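Local coordinates for protein DNA-binding response regulator, merR family (PDB 3CNB) that probably acts as a DNA-binding response regulator, of which this chain is the CheY-like receiver domain that would take up the phosphoryl signal, at residues L60-V65 with V87-G92. Residues are numbered along the deposited sequence; the frame is centred on the assembly and turned at random.
Sequences LDLMMV and VIAMTG
The flat groups here are the peptide planes of two adjacent parallel strands and the carboxylate of Asp61. On one face of the strand pair lie Asp61 and Met90; on the other, Leu60 and Ala89. Leu60 straddles Ala89 in parallel register, its N bonding Ile88 O (2.9 Å) and its O accepting Met90 N (2.8 Å); both donors sit above the carbonyl planes. Leu62 N, one residue past the strand end, extends the pairing, meeting Met90 O nearly along the C=O axis at 2.9 Å. Met90, bent at chi3 (-86°), lays its methyl CE against Asp61 CB at 4.0 Å. Asp61, the predicted phosphorylation site, unmodified here, has CG anti to the backbone N; OD1 takes a salt bridge from Lys113 and, weakly, Met63 N-H (N to OD1 3.5 Å), while OD2 lies close to Glu15, a like charge, in the acidic cluster of receiver domains with Asp16. Leu62 CG packs on Ala89 CB (4.1 Å), while Met63 crosses Thr91 at about a right angle, CG 3.4 Å from OG1, and ends with CE 3.5 Å from Gly92 N, a buried amide without a partner. In this beta-alpha-beta unit, helix 69-77 packs on Leu60, Leu62 and Val87, helix 96-104 touches Leu62 and Ala89, and strands 10-14 and 109-112 flank the pair.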
ATOM      1  N   LEU A  60       1.937  -0.003   0.646  1.00 20.83           N
ATOM      2  CA  LEU A  60       3.164  -0.759   0.823  1.00 22.34           C
ATOM      3  C   LEU A  60       4.362   0.124   1.193  1.00 20.46           C
ATOM      4  O   LEU A  60       4.865   0.898   0.369  1.00 22.00           O
ATOM      5  CB  LEU A  60       3.452  -1.539  -0.473  1.00 23.15           C
ATOM      6  CG  LEU A  60       4.722  -2.400  -0.560  1.00 30.50           C
ATOM      7  CD1 LEU A  60       4.611  -3.599   0.351  1.00 20.45           C
ATOM      8  CD2 LEU A  60       4.982  -2.840  -1.973  1.00 17.55           C
ATOM      9  N   ASP A  61       4.835   0.005   2.429  1.00 20.04           N
ATOM     10  CA  ASP A  61       6.052   0.696   2.832  1.00 26.66           C
ATOM     11  C   ASP A  61       7.281  -0.081   2.334  1.00 29.35           C
ATOM     12  O   ASP A  61       7.501  -1.230   2.724  1.00 34.83           O
ATOM     13  CB  ASP A  61       6.055   0.896   4.353  1.00 29.62           C
ATOM     14  CG  ASP A  61       7.305   1.598   4.871  1.00 41.65           C
ATOM     15  OD1 ASP A  61       7.853   2.493   4.194  1.00 46.35           O
ATOM     16  OD2 ASP A  61       7.730   1.263   5.998  1.00 62.07           O
ATOM     17  N   LEU A  62       8.075   0.561   1.478  1.00 25.97           N
ATOM     18  CA  LEU A  62       9.282  -0.027   0.899  1.00 29.92           C
ATOM     19  C   LEU A  62      10.510  -0.033   1.831  1.00 37.00           C
ATOM     20  O   LEU A  62      11.639  -0.311   1.391  1.00 40.70           O
ATOM     21  CB  LEU A  62       9.663   0.701  -0.399  1.00 25.85           C
ATOM     22  CG  LEU A  62       8.686   0.863  -1.550  1.00 26.17           C
ATOM     23  CD1 LEU A  62       9.381   1.478  -2.770  1.00 26.11           C
ATOM     24  CD2 LEU A  62       8.089  -0.496  -1.865  1.00 26.79           C
ATOM     25  N   MET A  63      10.313   0.306   3.100  1.00 35.45           N
ATOM     26  CA  MET A  63      11.428   0.365   4.031  1.00 35.68           C
ATOM     27  C   MET A  63      11.104  -0.394   5.297  1.00 37.12           C
ATOM     28  O   MET A  63      11.734  -0.170   6.338  1.00 34.90           O
ATOM     29  CB  MET A  63      11.800   1.816   4.336  1.00 42.77           C
ATOM     30  CG  MET A  63      12.372   2.569   3.138  1.00 37.19           C
ATOM     31  SD  MET A  63      13.388   3.950   3.603  1.00 42.84           S
ATOM     32  CE  MET A  63      12.414   4.655   4.942  1.00 45.19           C
ATOM     33  N   MET A  64      10.120  -1.294   5.197  1.00 30.81           N
ATOM     34  CA  MET A  64       9.814  -2.229   6.276  1.00 36.93           C
ATOM     35  C   MET A  64      11.064  -3.098   6.437  1.00 39.00           C
ATOM     36  O   MET A  64      11.642  -3.564   5.446  1.00 38.72           O
ATOM     37  CB  MET A  64       8.543  -3.059   5.996  1.00 35.09           C
ATOM     38  CG  MET A  64       8.341  -4.228   6.964  1.00 25.60           C
ATOM     39  SD  MET A  64       6.812  -5.167   6.882  1.00 24.01           S
ATOM     40  CE  MET A  64       5.795  -4.052   7.810  1.00 26.84           C
ATOM     41  N   VAL A  65      11.509  -3.229   7.686  1.00 42.92           N
ATOM     42  CA  VAL A  65      12.734  -3.948   8.027  1.00 44.42           C
ATOM     43  C   VAL A  65      12.488  -5.443   7.846  1.00 41.26           C
ATOM     44  O   VAL A  65      11.513  -5.983   8.370  1.00 37.17           O
ATOM     45  CB  VAL A  65      13.178  -3.622   9.486  1.00 47.23           C
ATOM     46  CG1 VAL A  65      14.404  -4.435   9.907  1.00 49.25           C
ATOM     47  CG2 VAL A  65      13.460  -2.131   9.635  1.00 50.89           C
ATOM     48  N   VAL A  87      -1.904  -1.301  -5.786  1.00 20.91           N
ATOM     49  CA  VAL A  87      -0.751  -1.167  -4.933  1.00 21.59           C
ATOM     50  C   VAL A  87      -0.215   0.270  -4.954  1.00 20.81           C
ATOM     51  O   VAL A  87       0.185   0.783  -5.997  1.00 17.17           O
ATOM     52  CB  VAL A  87       0.385  -2.160  -5.329  1.00 22.23           C
ATOM     53  CG1 VAL A  87       1.649  -1.866  -4.539  1.00 22.11           C
ATOM     54  CG2 VAL A  87      -0.060  -3.619  -5.104  1.00 21.23           C
ATOM     55  N   ILE A  88      -0.189   0.895  -3.783  1.00 19.99           N
ATOM     56  CA  ILE A  88       0.401   2.215  -3.637  1.00 22.50           C
ATOM     57  C   ILE A  88       1.634   2.114  -2.751  1.00 21.24           C
ATOM     58  O   ILE A  88       1.524   1.841  -1.559  1.00 21.95           O
ATOM     59  CB  ILE A  88      -0.644   3.225  -3.067  1.00 23.18           C
ATOM     60  CG1 ILE A  88      -1.815   3.374  -4.061  1.00 27.99           C
ATOM     61  CG2 ILE A  88      -0.016   4.592  -2.825  1.00 17.10           C
ATOM     62  CD1 ILE A  88      -2.993   4.110  -3.518  1.00 24.92           C
ATOM     63  N   ALA A  89       2.811   2.340  -3.331  1.00 20.88           N
ATOM     64  CA  ALA A  89       4.045   2.337  -2.552  1.00 22.23           C
ATOM     65  C   ALA A  89       4.238   3.617  -1.729  1.00 18.94           C
ATOM     66  O   ALA A  89       3.783   4.689  -2.108  1.00 25.81           O
ATOM     67  CB  ALA A  89       5.253   2.102  -3.455  1.00 19.30           C
ATOM     68  N   MET A  90       4.923   3.477  -0.594  1.00 19.19           N
ATOM     69  CA  MET A  90       5.365   4.596   0.236  1.00 22.86           C
ATOM     70  C   MET A  90       6.832   4.340   0.591  1.00 27.19           C
ATOM     71  O   MET A  90       7.231   3.189   0.760  1.00 25.76           O
ATOM     72  CB  MET A  90       4.570   4.682   1.551  1.00 22.15           C
ATOM     73  CG  MET A  90       3.103   4.336   1.482  1.00 26.03           C
ATOM     74  SD  MET A  90       2.337   4.478   3.084  1.00 14.06           S
ATOM     75  CE  MET A  90       2.662   2.860   3.789  1.00 19.84           C
ATOM     76  N   THR A  91       7.626   5.398   0.709  1.00 26.88           N
ATOM     77  CA  THR A  91       9.043   5.281   1.095  1.00 30.30           C
ATOM     78  C   THR A  91       9.575   6.582   1.706  1.00 33.98           C
ATOM     79  O   THR A  91       9.031   7.648   1.456  1.00 35.07           O
ATOM     80  CB  THR A  91       9.956   4.779  -0.076  1.00 28.08           C
ATOM     81  OG1 THR A  91      11.231   4.393   0.446  1.00 27.76           O
ATOM     82  CG2 THR A  91      10.143   5.829  -1.181  1.00 21.85           C
ATOM     83  N   GLY A  92      10.615   6.482   2.532  1.00 42.44           N
ATOM     84  CA  GLY A  92      11.265   7.658   3.119  1.00 42.53           C
ATOM     85  C   GLY A  92      11.993   8.434   2.043  1.00 53.52           C
ATOM     86  O   GLY A  92      11.432   9.356   1.440  1.00 53.71           O
TER